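PDB 3HH1: tetrapyrrole methylase family protein, which probably catalyses the S-adenosylmethionine-dependent 2'-O-methylation of a cytidine ribose in 16S rRNA, being represented here by its N-terminal tetrapyrrole methylase-like domain. Local coordinates for residues 58-63 / 98-103; 24-29 / 48-53. All coordinates share one frame; numbering follows the deposited sequence.

Contact 1 (58-63 / 98-103); sequences VSYHSF and YTMASA
Tyr60, just past the end of strand 57-59, lays its side chain against Met100 and Thr99 on the first turn of helix 98-106. The apolar part of the contact belongs to selenomethionine Met100, whose chain, bent at its last torsion (chi3 -67°), brings the methyl group to the root of the tyrosine: Met100 CE lies 3.9 Å from Tyr60 CB and 4.1 Å from Tyr60 CD1. The selenium makes a Met-aromatic contact, Met100 SE standing 5.3 Å from the centroid of the Tyr60 ring, in an oblique approach 64° off the ring normal. The two side chains run past each other in opposite senses. With its ring anti to the backbone nitrogen (chi1 -177°), Tyr60 reaches across the first turn of the helix and carries its hydroxyl to Thr99.

The polar part lies at that far end. Tyr60 OH and Thr99 OG1 approach to 3.5 Å, and each has a partner elsewhere: Thr99 OG1 is hydrogen-bonded to Pro96 O and to Tyr98 OH of the second subunit, whereas Tyr60 OH makes a weak hydrogen bond with Glu65 OE1. The buried ring thus has its apolar root beside the selenomethionine and its hydroxyl in a polar cluster at the subunit interface. In this parallel alpha/beta, tetrapyrrole methylase-like fold, the residue following strand 57-59, outermost within this chain, packs on the N-terminal turn of helix 98-106.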
ATOM      1  N   VAL A  58       0.400 -18.438   2.644  1.00 18.93           N
ATOM      2  CA  VAL A  58       1.778 -18.027   2.992  1.00 19.96           C
ATOM      3  C   VAL A  58       1.664 -16.923   4.041  1.00 20.40           C
ATOM      4  O   VAL A  58       1.121 -15.875   3.770  1.00 21.34           O
ATOM      5  CB  VAL A  58       2.536 -17.509   1.767  1.00 19.45           C
ATOM      6  CG1 VAL A  58       3.955 -16.969   2.186  1.00 21.56           C
ATOM      7  CG2 VAL A  58       2.645 -18.625   0.700  1.00 20.61           C
ATOM      8  N   SER A  59       2.098 -17.175   5.258  1.00 21.51           N
ATOM      9  CA  SER A  59       1.870 -16.236   6.311  1.00 22.79           C
ATOM     10  C   SER A  59       3.154 -15.432   6.549  1.00 22.76           C
ATOM     11  O   SER A  59       4.221 -15.986   6.770  1.00 23.29           O
ATOM     12  CB  SER A  59       1.391 -16.954   7.560  1.00 23.88           C
ATOM     13  OG  SER A  59       2.460 -17.637   8.136  1.00 29.79           O
ATOM     14  N   TYR A  60       3.025 -14.126   6.458  1.00 22.36           N
ATOM     15  CA  TYR A  60       4.115 -13.206   6.636  1.00 23.36           C
ATOM     16  C   TYR A  60       4.320 -12.829   8.102  1.00 23.65           C
ATOM     17  O   TYR A  60       3.406 -12.361   8.747  1.00 23.71           O
ATOM     18  CB  TYR A  60       3.851 -11.949   5.804  1.00 23.45           C
ATOM     19  CG  TYR A  60       4.990 -10.957   5.867  1.00 25.41           C
ATOM     20  CD1 TYR A  60       6.059 -11.051   4.968  1.00 27.85           C
ATOM     21  CD2 TYR A  60       5.033  -9.972   6.833  1.00 26.78           C
ATOM     22  CE1 TYR A  60       7.137 -10.176   5.030  1.00 27.83           C
ATOM     23  CE2 TYR A  60       6.115  -9.077   6.903  1.00 28.12           C
ATOM     24  CZ  TYR A  60       7.158  -9.189   5.981  1.00 29.51           C
ATOM     25  OH  TYR A  60       8.233  -8.336   6.012  1.00 32.47           O
ATOM     26  N   HIS A  61       5.537 -13.009   8.610  1.00 24.72           N
ATOM     27  CA  HIS A  61       5.929 -12.550   9.969  1.00 26.20           C
ATOM     28  C   HIS A  61       7.257 -11.793   9.816  1.00 26.77           C
ATOM     29  O   HIS A  61       8.097 -12.215   9.042  1.00 26.69           O
ATOM     30  CB  HIS A  61       6.143 -13.742  10.915  1.00 26.10           C
ATOM     31  CG  HIS A  61       5.043 -14.762  10.890  1.00 26.85           C
ATOM     32  ND1 HIS A  61       3.882 -14.630  11.629  1.00 31.34           N
ATOM     33  CD2 HIS A  61       4.942 -15.946  10.239  1.00 27.93           C
ATOM     34  CE1 HIS A  61       3.104 -15.678  11.406  1.00 30.12           C
ATOM     35  NE2 HIS A  61       3.719 -16.486  10.559  1.00 28.14           N
ATOM     36  N   SER A  62       7.484 -10.692  10.521  1.00 29.13           N
ATOM     37  CA  SER A  62       8.795 -10.007  10.403  1.00 29.80           C
ATOM     38  C   SER A  62      10.046 -10.918  10.478  1.00 30.24           C
ATOM     39  O   SER A  62      10.892 -10.909   9.569  1.00 30.11           O
ATOM     40  CB  SER A  62       8.928  -8.900  11.450  1.00 30.39           C
ATOM     41  OG  SER A  62       8.140  -7.795  11.053  1.00 33.35           O
ATOM     42  N   PHE A  63      10.175 -11.698  11.546  1.00 30.47           N
ATOM     43  CA  PHE A  63      11.385 -12.493  11.743  1.00 31.01           C
ATOM     44  C   PHE A  63      11.610 -13.469  10.592  1.00 31.78           C
ATOM     45  O   PHE A  63      12.754 -13.773  10.243  1.00 32.26           O
ATOM     46  CB  PHE A  63      11.332 -13.212  13.106  1.00 31.23           C
ATOM     47  CG  PHE A  63      12.252 -14.413  13.227  1.00 31.20           C
ATOM     48  CD1 PHE A  63      13.615 -14.260  13.495  1.00 30.57           C
ATOM     49  CD2 PHE A  63      11.733 -15.702  13.117  1.00 31.33           C
ATOM     50  CE1 PHE A  63      14.448 -15.387  13.624  1.00 31.86           C
ATOM     51  CE2 PHE A  63      12.559 -16.825  13.239  1.00 31.96           C
ATOM     52  CZ  PHE A  63      13.921 -16.669  13.496  1.00 31.88           C
ATOM     53  N   TYR A  98       3.323  -5.729   2.304  1.00 20.62           N
ATOM     54  CA  TYR A  98       3.715  -5.092   1.050  1.00 18.23           C
ATOM     55  C   TYR A  98       5.162  -5.424   0.651  1.00 17.50           C
ATOM     56  O   TYR A  98       5.517  -5.330  -0.511  1.00 17.43           O
ATOM     57  CB  TYR A  98       3.515  -3.565   1.097  1.00 17.93           C
ATOM     58  CG  TYR A  98       3.470  -3.004  -0.294  1.00 16.36           C
ATOM     59  CD1 TYR A  98       2.277  -2.938  -0.983  1.00 19.89           C
ATOM     60  CD2 TYR A  98       4.643  -2.601  -0.945  1.00 17.84           C
ATOM     61  CE1 TYR A  98       2.247  -2.462  -2.270  1.00 19.23           C
ATOM     62  CE2 TYR A  98       4.608  -2.124  -2.233  1.00 18.75           C
ATOM     63  CZ  TYR A  98       3.401  -2.048  -2.875  1.00 20.56           C
ATOM     64  OH  TYR A  98       3.341  -1.571  -4.168  1.00 24.14           O
ATOM     65  N   THR A  99       5.994  -5.834   1.598  1.00 18.39           N
ATOM     66  CA  THR A  99       7.346  -6.262   1.265  1.00 19.99           C
ATOM     67  C   THR A  99       7.339  -7.325   0.179  1.00 18.68           C
ATOM     68  O   THR A  99       8.237  -7.372  -0.657  1.00 18.96           O
ATOM     69  CB  THR A  99       8.064  -6.781   2.436  1.00 21.05           C
ATOM     70  OG1 THR A  99       7.885  -5.847   3.527  1.00 28.04           O
ATOM     71  CG2 THR A  99       9.579  -6.884   2.091  1.00 24.25           C
HETATM   72  N   MSE A 100       6.303  -8.162   0.176  1.00 16.97           N
HETATM   73  CA  MSE A 100       6.187  -9.196  -0.836  1.00 16.96           C
HETATM   74  C   MSE A 100       5.892  -8.643  -2.213  1.00 16.69           C
HETATM   75  O   MSE A 100       6.416  -9.160  -3.205  1.00 15.75           O
HETATM   76  CB  MSE A 100       5.164 -10.259  -0.397  1.00 17.27           C
HETATM   77  CG  MSE A 100       5.612 -11.114   0.744  1.00 19.20           C
HETATM   78 SE   MSE A 100       4.166 -12.284   1.448  0.80 22.40          SE
HETATM   79  CE  MSE A 100       3.003 -10.937   2.180  1.00 22.29           C
ATOM     80  N   ALA A 101       5.063  -7.600  -2.310  1.00 16.05           N
ATOM     81  CA  ALA A 101       4.815  -6.898  -3.567  1.00 15.89           C
ATOM     82  C   ALA A 101       6.037  -6.142  -4.061  1.00 16.45           C
ATOM     83  O   ALA A 101       6.352  -6.143  -5.248  1.00 17.95           O
ATOM     84  CB  ALA A 101       3.612  -5.949  -3.436  1.00 17.22           C
ATOM     85  N   SER A 102       6.752  -5.469  -3.173  1.00 16.82           N
ATOM     86  CA  SER A 102       7.992  -4.814  -3.571  1.00 16.74           C
ATOM     87  C   SER A 102       9.044  -5.833  -4.053  1.00 16.08           C
ATOM     88  O   SER A 102       9.748  -5.578  -5.036  1.00 17.60           O
ATOM     89  CB  SER A 102       8.506  -3.967  -2.423  1.00 17.82           C
ATOM     90  OG  SER A 102       9.746  -3.365  -2.752  1.00 19.98           O
ATOM     91  N   ALA A 103       9.162  -6.996  -3.396  1.00 16.15           N
ATOM     92  CA  ALA A 103      10.091  -8.011  -3.858  1.00 15.32           C
ATOM     93  C   ALA A 103       9.702  -8.524  -5.273  1.00 15.50           C
ATOM     94  O   ALA A 103      10.555  -8.744  -6.127  1.00 15.96           O
ATOM     95  CB  ALA A 103      10.194  -9.180  -2.828  1.00 14.64           C
TER

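Contact 2 (24-29 / 48-53); sequences RAVNTL and KHFGIE
Val26 fits both of its methyl groups against the ring of Phe50, and this is the tight part of the contact, although it lies on the more solvent-accessible side. Val26 CG2 sits over one face in a CH-pi contact, 3.8 Å from the centroid of the Phe50 ring and 19° off its normal, leaning toward the rim at CZ. The second methyl follows the root of the ring, with Val26 CG1 3.8 Å from Phe50 CG. On the opposite face, His49 CD2 lies 3.6 Å above the plane, so the phenyl group is held between Val26 and the preceding residue, His49. With an alanine here instead of Phe50, the methyls of Val26 would probably lose their aromatic platform, and a gap would be likely to open beside His49.

Packing is looser on the inward side, around buried Ile52, whose CD1 makes its approach at 4.1 Å to Leu29 CB and 4.4 Å to Val26 CG1. Between Phe50 and Ile52, Gly51 is the C-prime residue of a Schellman motif closing helix 40-49; its positive phi (64°) helps turn the chain, and both flanking residues face helix 23-31.

Toward the interior, Leu29 reaches Val11 of strand 8-13, Ala83 and Val85 of strand 82-87 and Leu46 of helix 40-49. The contact therefore joins the turn that follows helix 40-49 to helix 23-31, which packs on the parallel sheet.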
ATOM      1  N   ARG A  24     -15.087 -10.418  -9.021  1.00 16.36           N
ATOM      2  CA  ARG A  24     -13.706 -10.493  -9.501  1.00 18.73           C
ATOM      3  C   ARG A  24     -12.739 -10.719  -8.374  1.00 17.44           C
ATOM      4  O   ARG A  24     -11.843 -11.544  -8.496  1.00 19.36           O
ATOM      5  CB  ARG A  24     -13.316  -9.223 -10.267  1.00 19.70           C
ATOM      6  CG  ARG A  24     -11.987  -9.374 -11.017  1.00 24.41           C
ATOM      7  CD  ARG A  24     -11.425  -8.046 -11.364  1.00 32.02           C
ATOM      8  NE  ARG A  24     -12.388  -7.162 -12.026  1.00 37.94           N
ATOM      9  CZ  ARG A  24     -12.462  -6.933 -13.338  1.00 42.74           C
ATOM     10  NH1 ARG A  24     -13.390  -6.100 -13.799  1.00 43.99           N
ATOM     11  NH2 ARG A  24     -11.638  -7.537 -14.197  1.00 45.88           N
ATOM     12  N   ALA A  25     -12.904  -9.992  -7.282  1.00 17.05           N
ATOM     13  CA  ALA A  25     -12.023 -10.126  -6.138  1.00 16.28           C
ATOM     14  C   ALA A  25     -12.150 -11.475  -5.449  1.00 16.28           C
ATOM     15  O   ALA A  25     -11.143 -12.121  -5.133  1.00 15.67           O
ATOM     16  CB  ALA A  25     -12.268  -8.975  -5.123  1.00 14.55           C
ATOM     17  N   VAL A  26     -13.376 -11.946  -5.250  1.00 15.09           N
ATOM     18  CA  VAL A  26     -13.579 -13.249  -4.592  1.00 15.42           C
ATOM     19  C   VAL A  26     -13.059 -14.375  -5.503  1.00 16.35           C
ATOM     20  O   VAL A  26     -12.433 -15.322  -5.038  1.00 16.81           O
ATOM     21  CB  VAL A  26     -15.084 -13.442  -4.206  1.00 14.53           C
ATOM     22  CG1 VAL A  26     -15.338 -14.808  -3.584  1.00 17.33           C
ATOM     23  CG2 VAL A  26     -15.557 -12.320  -3.232  1.00 14.66           C
ATOM     24  N   ASN A  27     -13.287 -14.250  -6.788  1.00 15.92           N
ATOM     25  CA  ASN A  27     -12.885 -15.292  -7.740  1.00 18.20           C
ATOM     26  C   ASN A  27     -11.363 -15.361  -7.792  1.00 17.15           C
ATOM     27  O   ASN A  27     -10.794 -16.442  -7.923  1.00 17.25           O
ATOM     28  CB  ASN A  27     -13.449 -15.002  -9.094  1.00 17.78           C
ATOM     29  CG  ASN A  27     -13.474 -16.204  -9.995  1.00 23.69           C
ATOM     30  OD1 ASN A  27     -12.849 -16.205 -11.031  1.00 28.30           O
ATOM     31  ND2 ASN A  27     -14.205 -17.217  -9.605  1.00 25.69           N
ATOM     32  N   THR A  28     -10.731 -14.200  -7.693  1.00 16.45           N
ATOM     33  CA  THR A  28      -9.276 -14.121  -7.647  1.00 16.54           C
ATOM     34  C   THR A  28      -8.723 -14.893  -6.479  1.00 17.31           C
ATOM     35  O   THR A  28      -7.800 -15.710  -6.665  1.00 17.93           O
ATOM     36  CB  THR A  28      -8.760 -12.682  -7.646  1.00 18.01           C
ATOM     37  OG1 THR A  28      -9.220 -12.044  -8.856  1.00 18.99           O
ATOM     38  CG2 THR A  28      -7.180 -12.666  -7.574  1.00 16.64           C
ATOM     39  N   LEU A  29      -9.289 -14.684  -5.298  1.00 16.37           N
ATOM     40  CA  LEU A  29      -8.878 -15.403  -4.111  1.00 17.33           C
ATOM     41  C   LEU A  29      -9.199 -16.891  -4.239  1.00 18.10           C
ATOM     42  O   LEU A  29      -8.392 -17.740  -3.856  1.00 19.33           O
ATOM     43  CB  LEU A  29      -9.593 -14.870  -2.887  1.00 17.01           C
ATOM     44  CG  LEU A  29      -9.289 -13.402  -2.563  1.00 18.63           C
ATOM     45  CD1 LEU A  29     -10.164 -12.986  -1.382  1.00 22.33           C
ATOM     46  CD2 LEU A  29      -7.835 -13.083  -2.293  1.00 21.77           C
ATOM     47  N   LYS A  48     -13.253 -18.856   4.820  1.00 25.43           N
ATOM     48  CA  LYS A  48     -14.351 -19.666   5.284  1.00 25.50           C
ATOM     49  C   LYS A  48     -15.671 -19.024   4.877  1.00 25.46           C
ATOM     50  O   LYS A  48     -16.577 -19.710   4.436  1.00 25.57           O
ATOM     51  CB  LYS A  48     -14.286 -19.837   6.794  1.00 26.28           C
ATOM     52  CG  LYS A  48     -15.436 -20.653   7.394  1.00 28.52           C
ATOM     53  CD  LYS A  48     -15.557 -20.461   8.907  1.00 31.95           C
ATOM     54  CE  LYS A  48     -14.974 -21.608   9.712  1.00 33.65           C
ATOM     55  NZ  LYS A  48     -15.394 -21.522  11.152  1.00 34.69           N
ATOM     56  N   HIS A  49     -15.771 -17.706   5.013  1.00 24.45           N
ATOM     57  CA  HIS A  49     -16.986 -16.999   4.634  1.00 24.18           C
ATOM     58  C   HIS A  49     -17.413 -17.266   3.195  1.00 24.50           C
ATOM     59  O   HIS A  49     -18.616 -17.391   2.904  1.00 23.81           O
ATOM     60  CB  HIS A  49     -16.768 -15.501   4.806  1.00 23.83           C
ATOM     61  CG  HIS A  49     -17.954 -14.670   4.453  1.00 25.97           C
ATOM     62  ND1 HIS A  49     -18.971 -14.414   5.346  1.00 30.13           N
ATOM     63  CD2 HIS A  49     -18.277 -14.019   3.315  1.00 26.11           C
ATOM     64  CE1 HIS A  49     -19.876 -13.641   4.767  1.00 31.78           C
ATOM     65  NE2 HIS A  49     -19.485 -13.404   3.527  1.00 30.44           N
ATOM     66  N   PHE A  50     -16.448 -17.308   2.285  1.00 23.56           N
ATOM     67  CA  PHE A  50     -16.775 -17.479   0.866  1.00 24.53           C
ATOM     68  C   PHE A  50     -16.700 -18.939   0.431  1.00 25.59           C
ATOM     69  O   PHE A  50     -16.808 -19.247  -0.773  1.00 27.16           O
ATOM     70  CB  PHE A  50     -15.862 -16.654   0.009  1.00 24.32           C
ATOM     71  CG  PHE A  50     -16.096 -15.190   0.113  1.00 22.79           C
ATOM     72  CD1 PHE A  50     -17.286 -14.631  -0.295  1.00 23.77           C
ATOM     73  CD2 PHE A  50     -15.102 -14.357   0.560  1.00 21.92           C
ATOM     74  CE1 PHE A  50     -17.488 -13.273  -0.188  1.00 23.09           C
ATOM     75  CE2 PHE A  50     -15.292 -13.016   0.633  1.00 25.02           C
ATOM     76  CZ  PHE A  50     -16.500 -12.468   0.246  1.00 22.39           C
ATOM     77  N   GLY A  51     -16.501 -19.828   1.390  1.00 25.76           N
ATOM     78  CA  GLY A  51     -16.384 -21.253   1.106  1.00 26.47           C
ATOM     79  C   GLY A  51     -15.177 -21.613   0.253  1.00 26.60           C
ATOM     80  O   GLY A  51     -15.256 -22.493  -0.615  1.00 26.26           O
ATOM     81  N   ILE A  52     -14.062 -20.939   0.509  1.00 25.65           N
ATOM     82  CA  ILE A  52     -12.812 -21.184  -0.181  1.00 24.69           C
ATOM     83  C   ILE A  52     -12.060 -22.164   0.709  1.00 24.49           C
ATOM     84  O   ILE A  52     -11.619 -21.828   1.810  1.00 27.86           O
ATOM     85  CB  ILE A  52     -12.075 -19.849  -0.479  1.00 22.37           C
ATOM     86  CG1 ILE A  52     -12.932 -19.002  -1.446  1.00 24.47           C
ATOM     87  CG2 ILE A  52     -10.607 -20.071  -0.986  1.00 23.35           C
ATOM     88  CD1 ILE A  52     -12.475 -17.525  -1.611  1.00 23.39           C
ATOM     89  N   GLU A  53     -11.944 -23.391   0.239  1.00 23.94           N
ATOM     90  CA  GLU A  53     -11.361 -24.483   1.000  1.00 23.98           C
ATOM     91  C   GLU A  53     -10.061 -24.984   0.416  1.00 22.82           C
ATOM     92  O   GLU A  53      -9.916 -25.039  -0.797  1.00 23.77           O
ATOM     93  CB  GLU A  53     -12.307 -25.676   1.003  1.00 24.76           C
ATOM     94  CG  GLU A  53     -13.565 -25.472   1.775  1.00 28.01           C
ATOM     95  CD  GLU A  53     -14.410 -26.709   1.670  1.00 33.50           C
ATOM     96  OE1 GLU A  53     -15.100 -26.822   0.632  1.00 38.26           O
ATOM     97  OE2 GLU A  53     -14.333 -27.572   2.577  1.00 35.31           O
TER

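Contacts 1 and 2 occur in series along the chain: 24-29 / 48-53 closes before 58-63 / 98-103 opens, with strand 57-59 following helix 40-49. In space they lie on opposite sides of the chain's centre, their own centres 21 Å apart and their nearest atoms about 11 Å apart, without touching. Together they illustrate two ways in which parts of a parallel alpha/beta domain meet: contact 2 joins the turn after helix 40-49 to helix 23-31 by aliphatic and aromatic packing, while contact 1 joins a strand exit to the start of helix 98-106. Both are structural packing, and contact 1 also meets the second subunit through Thr99.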